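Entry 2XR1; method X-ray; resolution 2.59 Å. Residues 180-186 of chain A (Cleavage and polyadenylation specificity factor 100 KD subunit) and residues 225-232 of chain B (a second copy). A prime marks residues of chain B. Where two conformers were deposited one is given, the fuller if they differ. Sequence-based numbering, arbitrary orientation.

Chain A 180-186: KDQWVRV
Chain B (225-232) PYLYVPEV

Residues 180-186 of chain A run extended: from Asp181 to Val186 every phi lies between -163° and -110° and every psi between 124° and 163°, with Arg185 and Val186 entering a strand that continues later in the chain. Lys180 (-88/14) precedes this extended run, and its side chain is modelled only to CB. The chain B stretch has no regular helix or strand. It passes through Tyr226′ (-76/76), turns at Leu227′ (-81/-7) and Tyr228′ (-100/14), opens at Val229′ (-98/158), and turns again through Pro230′ (-55/-24), Glu231′ (-74/-18) and Val232′ (-115/-36). Val232′ N donates to Val229′ O at 2.9 Å, closing this second turn; a weak bond joins Leu227′ N to Pro225′ O at 2.8 Å.

The backbones stay well apart: the nearest CA atoms, those of Asp181 and Tyr226′, are 9.7 Å from each other. Side chains therefore make the contact, which buries 248 Å² over both sides. In chain A the alternation of an extended chain sets the pattern, with the CA-to-CB bonds of Asp181, Trp183 and Arg185 pointing toward chain B and that of Gln182 pointing away. The contacts advance in the same sense along both chains, from Asp181 and Trp183 at Tyr226′ to Arg185 at Glu231′.

The polar anchor is the salt bridge between Arg185 and Glu231′. Arg185 (chi1 50°, p; chi2 and chi3 t; chi4 143°) meets Glu231′ (chi1 m, chi2 82°, p; chi3 -52°) at the edge of the guanidinium, near its plane, where the N-H groups point. Arg185 NH2 lies 2.6 Å from Glu231′ OE2, and Arg185 NH1 donates to the same Glu231′ OE2 at 2.8 Å, with N-H...O angles of 142° and 134°. A weak third bond runs from Arg185 NH2 to Glu231′ OE1 at 3.1 Å. Opposite charges reinforce these bonds in a buried setting.

Aromatic and apolar packing centres on Trp183 (chi1 46°, p; chi2 -109°). Its five-membered ring and the Tyr226′ ring (chi1 m, chi2 -86°) form an oblique pair, with centroids 5.4 Å apart and planes at 89°; Trp183 NE1 approaches Tyr226′ CE1 to 3.9 Å. On the six-membered ring, Trp183 CZ2 touches Val229′ CG1 at 4.0 Å, a van der Waals contact made with Val229′ in the m rotamer.

Asp181 (chi1 m, chi2 -25°) adds a small contact: its OD2 sits 3.9 Å from Tyr226′ CE1, at the ring edge and near its plane, a van der Waals contact with a ring carbon and not a hydrogen bond.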

ATOM      1  N   LYS A 180      11.081 -13.883  -7.169  1.00 64.46           N
ATOM      2  CA  LYS A 180      12.304 -14.086  -6.413  1.00 65.93           C
ATOM      3  C   LYS A 180      12.390 -13.172  -5.178  1.00 63.69           C
ATOM      4  O   LYS A 180      13.466 -13.045  -4.593  1.00 65.38           O
ATOM      5  CB  LYS A 180      13.508 -13.819  -7.315  1.00 70.20           C
ATOM      6  N   ASP A 181      11.272 -12.545  -4.784  1.00 59.64           N
ATOM      7  CA  ASP A 181      11.247 -11.655  -3.625  1.00 57.45           C
ATOM      8  C   ASP A 181      10.451 -12.350  -2.551  1.00 54.16           C
ATOM      9  O   ASP A 181       9.586 -13.174  -2.849  1.00 53.16           O
ATOM     10  CB  ASP A 181      10.540 -10.321  -3.908  1.00 56.17           C
ATOM     11  CG  ASP A 181      11.354  -9.352  -4.788  1.00 60.57           C
ATOM     12  OD1 ASP A 181      12.619  -9.400  -4.862  1.00 64.76           O
ATOM     13  OD2 ASP A 181      10.679  -8.475  -5.381  1.00 60.94           O
ATOM     14  N   GLN A 182      10.749 -12.020  -1.297  1.00 52.47           N
ATOM     15  CA  GLN A 182       9.898 -12.404  -0.191  1.00 49.52           C
ATOM     16  C   GLN A 182       9.657 -11.223   0.721  1.00 46.55           C
ATOM     17  O   GLN A 182      10.576 -10.474   1.086  1.00 48.79           O
ATOM     18  CB  GLN A 182      10.401 -13.650   0.571  1.00 51.14           C
ATOM     19  CG  GLN A 182      11.921 -13.807   0.799  1.00 56.67           C
ATOM     20  CD  GLN A 182      12.365 -15.291   0.902  1.00 61.00           C
ATOM     21  OE1 GLN A 182      11.652 -16.214   0.471  1.00 62.84           O
ATOM     22  NE2 GLN A 182      13.548 -15.507   1.459  1.00 63.22           N
ATOM     23  N   TRP A 183       8.377 -11.002   0.982  1.00 41.62           N
ATOM     24  CA  TRP A 183       7.937 -10.069   1.983  1.00 37.91           C
ATOM     25  C   TRP A 183       6.480 -10.375   2.311  1.00 35.01           C
ATOM     26  O   TRP A 183       5.746 -10.986   1.534  1.00 33.88           O
ATOM     27  CB  TRP A 183       8.125  -8.615   1.531  1.00 37.36           C
ATOM     28  CG  TRP A 183       7.660  -8.284   0.112  1.00 33.70           C
ATOM     29  CD1 TRP A 183       8.463  -8.016  -0.948  1.00 34.27           C
ATOM     30  CD2 TRP A 183       6.316  -8.090  -0.361  1.00 26.57           C
ATOM     31  NE1 TRP A 183       7.708  -7.709  -2.068  1.00 31.70           N
ATOM     32  CE2 TRP A 183       6.387  -7.756  -1.727  1.00 28.53           C
ATOM     33  CE3 TRP A 183       5.065  -8.182   0.225  1.00 26.64           C
ATOM     34  CZ2 TRP A 183       5.250  -7.529  -2.514  1.00 27.46           C
ATOM     35  CZ3 TRP A 183       3.899  -7.953  -0.589  1.00 25.66           C
ATOM     36  CH2 TRP A 183       4.021  -7.635  -1.923  1.00 25.59           C
ATOM     37  N   VAL A 184       6.074  -9.894   3.468  1.00 33.52           N
ATOM     38  CA  VAL A 184       4.719  -9.955   3.911  1.00 31.32           C
ATOM     39  C   VAL A 184       4.359  -8.562   4.434  1.00 31.11           C
ATOM     40  O   VAL A 184       5.164  -7.926   5.104  1.00 31.82           O
ATOM     41  CB  VAL A 184       4.585 -10.983   4.994  1.00 30.82           C
ATOM     42  CG1 VAL A 184       3.167 -11.351   5.221  1.00 27.55           C
ATOM     43  CG2 VAL A 184       5.397 -12.197   4.623  1.00 33.58           C
ATOM     44  N   ARG A 185       3.139  -8.117   4.142  1.00 29.84           N
ATOM     45  CA  ARG A 185       2.606  -6.918   4.734  1.00 29.46           C
ATOM     46  C   ARG A 185       1.077  -6.950   4.893  1.00 28.35           C
ATOM     47  O   ARG A 185       0.424  -7.792   4.309  1.00 27.51           O
ATOM     48  CB  ARG A 185       3.026  -5.754   3.901  1.00 30.13           C
ATOM     49  CG  ARG A 185       2.753  -5.934   2.466  1.00 29.91           C
ATOM     50  CD  ARG A 185       3.409  -4.834   1.661  1.00 31.33           C
ATOM     51  NE  ARG A 185       2.752  -4.762   0.356  1.00 32.58           N
ATOM     52  CZ  ARG A 185       2.492  -3.665  -0.331  1.00 34.02           C
ATOM     53  NH1 ARG A 185       2.866  -2.463   0.095  1.00 38.49           N
ATOM     54  NH2 ARG A 185       1.910  -3.774  -1.486  1.00 36.01           N
ATOM     55  N   VAL A 186       0.543  -6.060   5.736  1.00 29.05           N
ATOM     56  CA  VAL A 186      -0.876  -5.981   6.049  1.00 28.76           C
ATOM     57  C   VAL A 186      -1.330  -4.585   5.802  1.00 30.11           C
ATOM     58  O   VAL A 186      -0.727  -3.639   6.350  1.00 31.41           O
ATOM     59  CB  VAL A 186      -1.146  -6.280   7.529  1.00 29.35           C
ATOM     60  CG1 VAL A 186      -2.614  -6.026   7.879  1.00 29.30           C
ATOM     61  CG2 VAL A 186      -0.757  -7.718   7.871  1.00 29.43           C
TER
ATOM     62  N   PRO B 225      13.396  -0.339  -7.460  1.00 35.23           N
ATOM     63  CA  PRO B 225      12.302  -0.179  -6.518  1.00 34.17           C
ATOM     64  C   PRO B 225      11.217  -1.256  -6.759  1.00 35.85           C
ATOM     65  O   PRO B 225      11.219  -1.912  -7.808  1.00 36.19           O
ATOM     66  CB  PRO B 225      11.762   1.187  -6.847  1.00 31.84           C
ATOM     67  CG  PRO B 225      12.863   1.876  -7.561  1.00 31.68           C
ATOM     68  CD  PRO B 225      13.633   0.858  -8.263  1.00 33.54           C
ATOM     69  N   TYR B 226      10.333  -1.449  -5.781  1.00 35.81           N
ATOM     70  CA  TYR B 226       9.249  -2.412  -5.932  1.00 38.36           C
ATOM     71  C   TYR B 226       8.152  -1.839  -6.843  1.00 38.18           C
ATOM     72  O   TYR B 226       7.089  -1.433  -6.384  1.00 37.30           O
ATOM     73  CB  TYR B 226       8.664  -2.825  -4.556  1.00 39.20           C
ATOM     74  CG  TYR B 226       9.642  -3.523  -3.652  1.00 39.19           C
ATOM     75  CD1 TYR B 226       9.832  -4.860  -3.734  1.00 43.61           C
ATOM     76  CD2 TYR B 226      10.406  -2.809  -2.756  1.00 38.75           C
ATOM     77  CE1 TYR B 226      10.780  -5.497  -2.923  1.00 46.56           C
ATOM     78  CE2 TYR B 226      11.329  -3.411  -1.965  1.00 39.50           C
ATOM     79  CZ  TYR B 226      11.517  -4.734  -2.048  1.00 43.35           C
ATOM     80  OH  TYR B 226      12.419  -5.330  -1.241  1.00 48.06           O
ATOM     81  N   LEU B 227       8.420  -1.823  -8.142  1.00 39.45           N
ATOM     82  CA  LEU B 227       7.491  -1.249  -9.101  1.00 39.48           C
ATOM     83  C   LEU B 227       6.354  -2.206  -9.479  1.00 42.22           C
ATOM     84  O   LEU B 227       5.434  -1.765 -10.163  1.00 42.86           O
ATOM     85  CB  LEU B 227       8.218  -0.820 -10.373  1.00 39.17           C
ATOM     86  CG  LEU B 227       9.250   0.294 -10.246  1.00 38.53           C
ATOM     87  CD1 LEU B 227       9.968   0.576 -11.588  1.00 38.91           C
ATOM     88  CD2 LEU B 227       8.610   1.581  -9.665  1.00 35.34           C
ATOM     89  N   TYR B 228       6.372  -3.467  -9.036  1.00 43.41           N
ATOM     90  CA  TYR B 228       5.463  -4.477  -9.607  1.00 46.08           C
ATOM     91  C   TYR B 228       4.229  -4.729  -8.705  1.00 46.06           C
ATOM     92  O   TYR B 228       3.486  -5.683  -8.912  1.00 49.37           O
ATOM     93  CB  TYR B 228       6.251  -5.757  -9.971  0.50 49.12           C
ATOM     94  CG  TYR B 228       7.467  -5.421 -10.837  0.50 50.63           C
ATOM     95  CD1 TYR B 228       8.658  -4.990 -10.254  0.50 51.04           C
ATOM     96  CD2 TYR B 228       7.404  -5.461 -12.236  0.50 52.80           C
ATOM     97  CE1 TYR B 228       9.759  -4.646 -11.027  0.50 50.77           C
ATOM     98  CE2 TYR B 228       8.507  -5.116 -13.018  0.50 52.76           C
ATOM     99  CZ  TYR B 228       9.677  -4.708 -12.405  0.50 51.57           C
ATOM    100  OH  TYR B 228      10.781  -4.361 -13.147  0.50 49.75           O
ATOM    101  N   VAL B 229       3.995  -3.849  -7.742  1.00 43.37           N
ATOM    102  CA  VAL B 229       2.989  -4.032  -6.705  1.00 43.01           C
ATOM    103  C   VAL B 229       1.713  -3.323  -7.020  1.00 43.15           C
ATOM    104  O   VAL B 229       1.729  -2.356  -7.738  1.00 42.06           O
ATOM    105  CB  VAL B 229       3.471  -3.450  -5.329  1.00 41.40           C
ATOM    106  CG1 VAL B 229       4.615  -4.248  -4.795  1.00 39.90           C
ATOM    107  CG2 VAL B 229       3.810  -1.935  -5.407  1.00 34.11           C
ATOM    108  N   PRO B 230       0.595  -3.751  -6.421  1.00 45.28           N
ATOM    109  CA  PRO B 230      -0.716  -3.220  -6.801  1.00 46.42           C
ATOM    110  C   PRO B 230      -0.858  -1.713  -6.743  1.00 44.71           C
ATOM    111  O   PRO B 230      -1.681  -1.181  -7.441  1.00 46.23           O
ATOM    112  CB  PRO B 230      -1.640  -3.862  -5.782  1.00 47.44           C
ATOM    113  CG  PRO B 230      -1.040  -5.127  -5.550  1.00 48.87           C
ATOM    114  CD  PRO B 230       0.434  -4.897  -5.528  1.00 47.01           C
ATOM    115  N   GLU B 231      -0.054  -1.048  -5.945  1.00 43.02           N
ATOM    116  CA  GLU B 231      -0.107   0.407  -5.797  1.00 41.79           C
ATOM    117  C   GLU B 231       0.456   1.152  -6.960  1.00 41.81           C
ATOM    118  O   GLU B 231       0.247   2.337  -7.053  1.00 41.28           O
ATOM    119  CB  GLU B 231       0.726   0.863  -4.580  1.00 39.59           C
ATOM    120  CG  GLU B 231       0.270   0.339  -3.250  1.00 40.38           C
ATOM    121  CD  GLU B 231       0.760  -1.064  -2.935  1.00 43.83           C
ATOM    122  OE1 GLU B 231       0.592  -2.007  -3.736  1.00 47.93           O
ATOM    123  OE2 GLU B 231       1.298  -1.251  -1.858  1.00 45.86           O
ATOM    124  N   VAL B 232       1.249   0.488  -7.790  1.00 44.11           N
ATOM    125  CA  VAL B 232       1.883   1.132  -8.929  1.00 44.22           C
ATOM    126  C   VAL B 232       1.377   0.577 -10.259  1.00 47.58           C
ATOM    127  O   VAL B 232       1.281   1.330 -11.216  1.00 47.14           O
ATOM    128  CB  VAL B 232       3.392   1.041  -8.798  1.00 42.92           C
ATOM    129  CG1 VAL B 232       4.084   1.027 -10.178  1.00 45.12           C
ATOM    130  CG2 VAL B 232       3.855   2.196  -8.003  1.00 40.64           C
TER